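Local coordinates for core protein VP4 (Bluetongue virus, PDB 2JHP) that forms part of the viral inner capsid and acts as a multifunctional enzyme that caps the viral RNA, at residues 178-181 / 182-186; 286-289 / 290-293. All coordinates share one frame; numbering follows the deposited sequence.

Contact 1. Residues 178-181 / 182-186; sequences KLVS and MLDYI. With GUN (guanine), chain D; SAH (S-adenosyl-L-homocysteine), chain C.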
loop_
_atom_site.group_PDB
_atom_site.type_symbol
_atom_site.label_atom_id
_atom_site.label_comp_id
_atom_site.label_asym_id
_atom_site.label_seq_id
_atom_site.Cartn_x
_atom_site.Cartn_y
_atom_site.Cartn_z
ATOM N N LYS A 178 0.892 -15.538 -22.405
ATOM C CA LYS A 178 2.246 -15.887 -21.968
ATOM C C LYS A 178 3.347 -14.875 -22.296
ATOM O O LYS A 178 4.114 -14.480 -21.405
ATOM C CB LYS A 178 2.586 -17.278 -22.509
ATOM C CG LYS A 178 4.029 -17.700 -22.501
ATOM C CD LYS A 178 4.180 -18.927 -23.419
ATOM C CE LYS A 178 5.485 -18.882 -24.220
ATOM N NZ LYS A 178 5.525 -19.817 -25.381
ATOM N N LEU A 179 3.403 -14.445 -23.554
ATOM C CA LEU A 179 4.502 -13.598 -24.031
ATOM C C LEU A 179 4.438 -12.107 -23.656
ATOM O O LEU A 179 5.486 -11.456 -23.573
ATOM C CB LEU A 179 4.748 -13.813 -25.536
ATOM C CG LEU A 179 5.600 -15.064 -25.828
ATOM C CD1 LEU A 179 5.505 -15.541 -27.297
ATOM C CD2 LEU A 179 7.067 -14.855 -25.396
ATOM N N VAL A 180 3.238 -11.566 -23.431
ATOM C CA VAL A 180 3.132 -10.219 -22.846
ATOM C C VAL A 180 3.252 -10.258 -21.321
ATOM O O VAL A 180 3.731 -9.309 -20.698
ATOM C CB VAL A 180 1.889 -9.359 -23.344
ATOM C CG1 VAL A 180 0.972 -10.135 -24.260
ATOM C CG2 VAL A 180 1.123 -8.725 -22.184
ATOM N N SER A 181 2.822 -11.368 -20.737
ATOM C CA SER A 181 2.999 -11.609 -19.323
ATOM C C SER A 181 4.483 -11.697 -19.013
ATOM O O SER A 181 4.928 -11.291 -17.937
ATOM C CB SER A 181 2.301 -12.902 -18.916
ATOM O OG SER A 181 1.001 -12.636 -18.457
ATOM N N MET A 182 5.246 -12.231 -19.966
ATOM C CA MET A 182 6.697 -12.342 -19.805
ATOM C C MET A 182 7.296 -10.955 -19.549
ATOM O O MET A 182 7.902 -10.733 -18.502
ATOM C CB MET A 182 7.334 -13.018 -21.018
ATOM C CG MET A 182 8.767 -13.359 -20.863
ATOM S SD MET A 182 9.491 -13.190 -22.477
ATOM C CE MET A 182 10.933 -14.187 -22.294
ATOM N N LEU A 183 7.067 -10.027 -20.476
ATOM C CA LEU A 183 7.466 -8.637 -20.305
ATOM C C LEU A 183 6.900 -8.028 -19.024
ATOM O O LEU A 183 7.585 -7.257 -18.365
ATOM C CB LEU A 183 7.072 -7.793 -21.521
ATOM C CG LEU A 183 7.577 -8.197 -22.919
ATOM C CD1 LEU A 183 6.819 -7.435 -23.978
ATOM C CD2 LEU A 183 9.089 -8.006 -23.088
ATOM N N ASP A 184 5.676 -8.398 -18.657
ATOM C CA ASP A 184 5.035 -7.866 -17.452
ATOM C C ASP A 184 5.838 -7.985 -16.165
ATOM O O ASP A 184 5.898 -7.025 -15.393
ATOM C CB ASP A 184 3.677 -8.510 -17.224
ATOM C CG ASP A 184 2.587 -7.841 -17.991
ATOM O OD1 ASP A 184 2.827 -6.744 -18.535
ATOM O OD2 ASP A 184 1.483 -8.423 -18.052
ATOM N N TYR A 185 6.425 -9.163 -15.911
ATOM C CA TYR A 185 7.219 -9.346 -14.702
ATOM C C TYR A 185 8.715 -9.020 -14.841
ATOM O O TYR A 185 9.387 -8.786 -13.844
ATOM C CB TYR A 185 7.003 -10.736 -14.126
ATOM C CG TYR A 185 7.578 -11.859 -14.944
ATOM C CD1 TYR A 185 8.938 -12.151 -14.909
ATOM C CD2 TYR A 185 6.753 -12.660 -15.729
ATOM C CE1 TYR A 185 9.463 -13.193 -15.658
ATOM C CE2 TYR A 185 7.267 -13.701 -16.470
ATOM C CZ TYR A 185 8.623 -13.966 -16.429
ATOM O OH TYR A 185 9.140 -15.011 -17.160
ATOM N N ILE A 186 9.250 -9.027 -16.053
ATOM C CA ILE A 186 10.678 -8.757 -16.201
ATOM C C ILE A 186 10.978 -7.266 -16.376
ATOM O O ILE A 186 12.005 -6.798 -15.908
ATOM C CB ILE A 186 11.337 -9.612 -17.330
ATOM C CG1 ILE A 186 12.864 -9.698 -17.162
ATOM C CG2 ILE A 186 10.963 -9.077 -18.715
ATOM C CD1 ILE A 186 13.356 -10.504 -15.961
HETATM N N9 GUN D . 0.819 -7.686 -10.518
HETATM C C8 GUN D . 0.363 -6.488 -10.141
HETATM N N7 GUN D . 0.975 -5.535 -10.848
HETATM C C5 GUN D . 1.821 -6.126 -11.683
HETATM C C6 GUN D . 2.702 -5.627 -12.638
HETATM O O6 GUN D . 2.797 -4.414 -12.832
HETATM N N1 GUN D . 3.473 -6.541 -13.377
HETATM C C2 GUN D . 3.323 -7.923 -13.108
HETATM N N2 GUN D . 4.041 -8.804 -13.780
HETATM N N3 GUN D . 2.459 -8.373 -12.180
HETATM C C4 GUN D . 1.718 -7.502 -11.474
HETATM N N SAH C . 8.986 -13.243 -29.351
HETATM C CA SAH C . 8.028 -13.700 -30.408
HETATM C CB SAH C . 7.945 -15.226 -30.500
HETATM C CG SAH C . 9.263 -15.892 -30.883
HETATM S SD SAH C . 9.181 -16.600 -32.541
HETATM C C SAH C . 6.648 -13.093 -30.176
HETATM O O SAH C . 6.290 -12.737 -29.052
HETATM O OXT SAH C . 5.868 -12.934 -31.115
HETATM C "C5'" SAH C . 10.948 -16.951 -32.622
HETATM C "C4'" SAH C . 11.602 -16.000 -33.608
HETATM O "O4'" SAH C . 13.001 -16.053 -33.496
HETATM C "C3'" SAH C . 11.291 -16.328 -35.058
HETATM O "O3'" SAH C . 10.379 -15.366 -35.522
HETATM C "C2'" SAH C . 12.623 -16.236 -35.786
HETATM O "O2'" SAH C . 12.554 -15.341 -36.869
HETATM C "C1'" SAH C . 13.541 -15.652 -34.735
HETATM N N9 SAH C . 14.951 -16.066 -34.785
HETATM C C8 SAH C . 15.478 -17.295 -35.084
HETATM N N7 SAH C . 16.824 -17.216 -34.967
HETATM C C5 SAH C . 17.158 -15.964 -34.589
HETATM C C6 SAH C . 18.376 -15.343 -34.326
HETATM N N6 SAH C . 19.512 -16.023 -34.436
HETATM N N1 SAH C . 18.397 -14.011 -33.952
HETATM C C2 SAH C . 17.222 -13.302 -33.838
HETATM N N3 SAH C . 16.017 -13.929 -34.097
HETATM C C4 SAH C . 15.987 -15.233 -34.467
#

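Contact 2. Residues 286-289 / 290-293; sequences DRLG and EEIA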
loop_
_atom_site.group_PDB
_atom_site.type_symbol
_atom_site.label_atom_id
_atom_site.label_comp_id
_atom_site.label_asym_id
_atom_site.label_seq_id
_atom_site.Cartn_x
_atom_site.Cartn_y
_atom_site.Cartn_z
ATOM N N ASP A 286 18.957 -22.291 -26.931
ATOM C CA ASP A 286 18.768 -21.851 -25.553
ATOM C C ASP A 286 20.128 -21.632 -24.895
ATOM O O ASP A 286 20.333 -20.617 -24.231
ATOM C CB ASP A 286 17.932 -22.858 -24.747
ATOM C CG ASP A 286 16.484 -22.992 -25.253
ATOM O OD1 ASP A 286 16.037 -22.190 -26.113
ATOM O OD2 ASP A 286 15.789 -23.903 -24.756
ATOM N N ARG A 287 21.044 -22.581 -25.105
ATOM C CA ARG A 287 22.419 -22.498 -24.602
ATOM C C ARG A 287 23.179 -21.290 -25.154
ATOM O O ARG A 287 24.028 -20.731 -24.460
ATOM C CB ARG A 287 23.228 -23.776 -24.931
ATOM C CG ARG A 287 22.997 -25.037 -24.062
ATOM C CD ARG A 287 22.119 -24.799 -22.809
ATOM N NE ARG A 287 20.748 -25.273 -23.023
ATOM C CZ ARG A 287 19.686 -24.866 -22.336
ATOM N NH1 ARG A 287 19.814 -23.959 -21.379
ATOM N NH2 ARG A 287 18.486 -25.364 -22.619
ATOM N N LEU A 288 22.886 -20.914 -26.403
ATOM C CA LEU A 288 23.572 -19.801 -27.066
ATOM C C LEU A 288 23.201 -18.470 -26.434
ATOM O O LEU A 288 24.080 -17.655 -26.145
ATOM C CB LEU A 288 23.257 -19.755 -28.565
ATOM C CG LEU A 288 23.979 -18.658 -29.355
ATOM C CD1 LEU A 288 25.496 -18.843 -29.247
ATOM C CD2 LEU A 288 23.541 -18.615 -30.826
ATOM N N GLY A 289 21.897 -18.272 -26.231
ATOM C CA GLY A 289 21.356 -17.071 -25.609
ATOM C C GLY A 289 21.964 -16.817 -24.252
ATOM O O GLY A 289 22.297 -15.679 -23.919
ATOM N N GLU A 290 22.110 -17.896 -23.486
ATOM C CA GLU A 290 22.747 -17.874 -22.176
ATOM C C GLU A 290 24.215 -17.447 -22.272
ATOM O O GLU A 290 24.666 -16.565 -21.534
ATOM C CB GLU A 290 22.637 -19.257 -21.517
ATOM C CG GLU A 290 21.229 -19.636 -21.057
ATOM C CD GLU A 290 21.105 -21.092 -20.612
ATOM O OE1 GLU A 290 22.140 -21.788 -20.465
ATOM O OE2 GLU A 290 19.955 -21.545 -20.415
ATOM N N GLU A 291 24.941 -18.088 -23.189
ATOM C CA GLU A 291 26.356 -17.833 -23.437
ATOM C C GLU A 291 26.610 -16.395 -23.889
ATOM O O GLU A 291 27.488 -15.726 -23.361
ATOM C CB GLU A 291 26.875 -18.817 -24.479
ATOM C CG GLU A 291 27.009 -20.244 -23.962
ATOM C CD GLU A 291 27.354 -21.252 -25.051
ATOM O OE1 GLU A 291 27.625 -20.838 -26.211
ATOM O OE2 GLU A 291 27.358 -22.471 -24.746
ATOM N N ILE A 292 25.826 -15.921 -24.855
ATOM C CA ILE A 292 25.885 -14.522 -25.288
ATOM C C ILE A 292 25.668 -13.571 -24.111
ATOM O O ILE A 292 26.391 -12.582 -23.958
ATOM C CB ILE A 292 24.895 -14.247 -26.447
ATOM C CG1 ILE A 292 25.464 -14.850 -27.745
ATOM C CG2 ILE A 292 24.643 -12.748 -26.606
ATOM C CD1 ILE A 292 24.546 -14.807 -28.957
ATOM N N ALA A 293 24.690 -13.902 -23.268
ATOM C CA ALA A 293 24.380 -13.100 -22.087
ATOM C C ALA A 293 25.544 -13.102 -21.090
ATOM O O ALA A 293 25.938 -12.045 -20.595
ATOM C CB ALA A 293 23.070 -13.580 -21.421
#

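Contact 1. Residues 178-181 / 182-186
Three i to i+4 backbone bonds build this helix: M182 N to K178 O at 2.9 Å, D184 N to V180 O at 3.0 Å, and Y185 N to S181 O. Y185 has CG wedged between its backbone N and carbonyl carbon (chi1 69°). From there its ring lies under M182 O, which sits 3.5 Å above the ring plane over the centre, while S181 O comes obliquely to within 3.2 Å of Y185 CD2. L179 and M182 run side by side, CD2 of L179 4.1 Å from SD of M182. L179 CD1 turns to S-adenosylhomocysteine, 3.4 Å from ligand atom O. At the opposite end D184 O grips guanine by two hydrogen bonds, 3.0 Å from ligand atom N2 and 3.2 Å from N1. The D184 carboxylate lies alongside V180 and pairs through OD2 with K383; S181 OG bonds to D176 O. The helix, touching a ligand at each end, runs just ahead of strand 192-196, the central first strand of the Rossmann-like methyltransferase sheet. Around it, M182 and I186 meet strand 335-341, L183 meets F207 of helix 202-210, and Y185 packs on helix 380-391.

Contact 2. Residues 286-289 / 290-293
R287 and E290, one helical turn apart, make the charged part of this contact. Their side chains run alongside each other to the same side of the helix, and NH1 of R287 forms a salt bridge with OE2 of E290 at 2.6 Å. OE2 approaches near the guanidinium plane, at its edge, and OE1 is also at the edge, in plane, 3.3 Å from the same NH1. Both carboxylate oxygens lie nearest NH1, and the two planes are 64° apart, so this is not the two-nitrogen, coplanar pairing. The R287 chain is kinked at chi2 (-9°, nearly eclipsed) and chi3 (102°), which brings the guanidinium back over D286: CB of D286 lies 3.3 Å from its plane, toward the rim. D286 OD2 is a long 3.7 Å from R287 NH2, well out of plane, and adds only charge attraction. The network is anchored outside, D286 OD1 by a salt bridge to R308 and E290 OE1 by the backbone N-H of I319, while F283 makes a cation-pi contact with R287.

These residues sit on helix 280-295, the link of a beta-alpha-beta crossover between the neighbouring parallel strands 260-264 and 302-308 of a Rossmann-like sheet, in the strand order of class I methyltransferases.

Among backbone bonds, I292 N to L288 O is short at 2.8 Å, A293 N to G289 O is 3.1 Å, and E290 N to D286 O is weak. Apolar contact falls to L288 and I292, whose side chains cross obliquely with CG of L288 3.9 Å from CD1 of I292. Both also reach W264, and I292 together with A293 packs on F262 of strand 260-264. E291, on the exposed side, lays its CG against R287 O at 3.1 Å.

In the fold
Contacts 1 and 2 belong to two helices of the same Rossmann-like domain, their centres 20 Å apart and nearest atoms about 10 Å apart, without touching. What relates them is the S-adenosylhomocysteine site. Contact 1 meets the amino-acid end of the ligand through L179, whereas contact 2 approaches the adenine end from a greater distance, the L288 side chain lying about 6 Å from the ligand. The direct polar grip on the ligand comes from other residues, among them D224, D265 and T203. Contact 1 alone also reaches a guanine pocket, where R214 and N141 bond to the base alongside the carbonyl of D184.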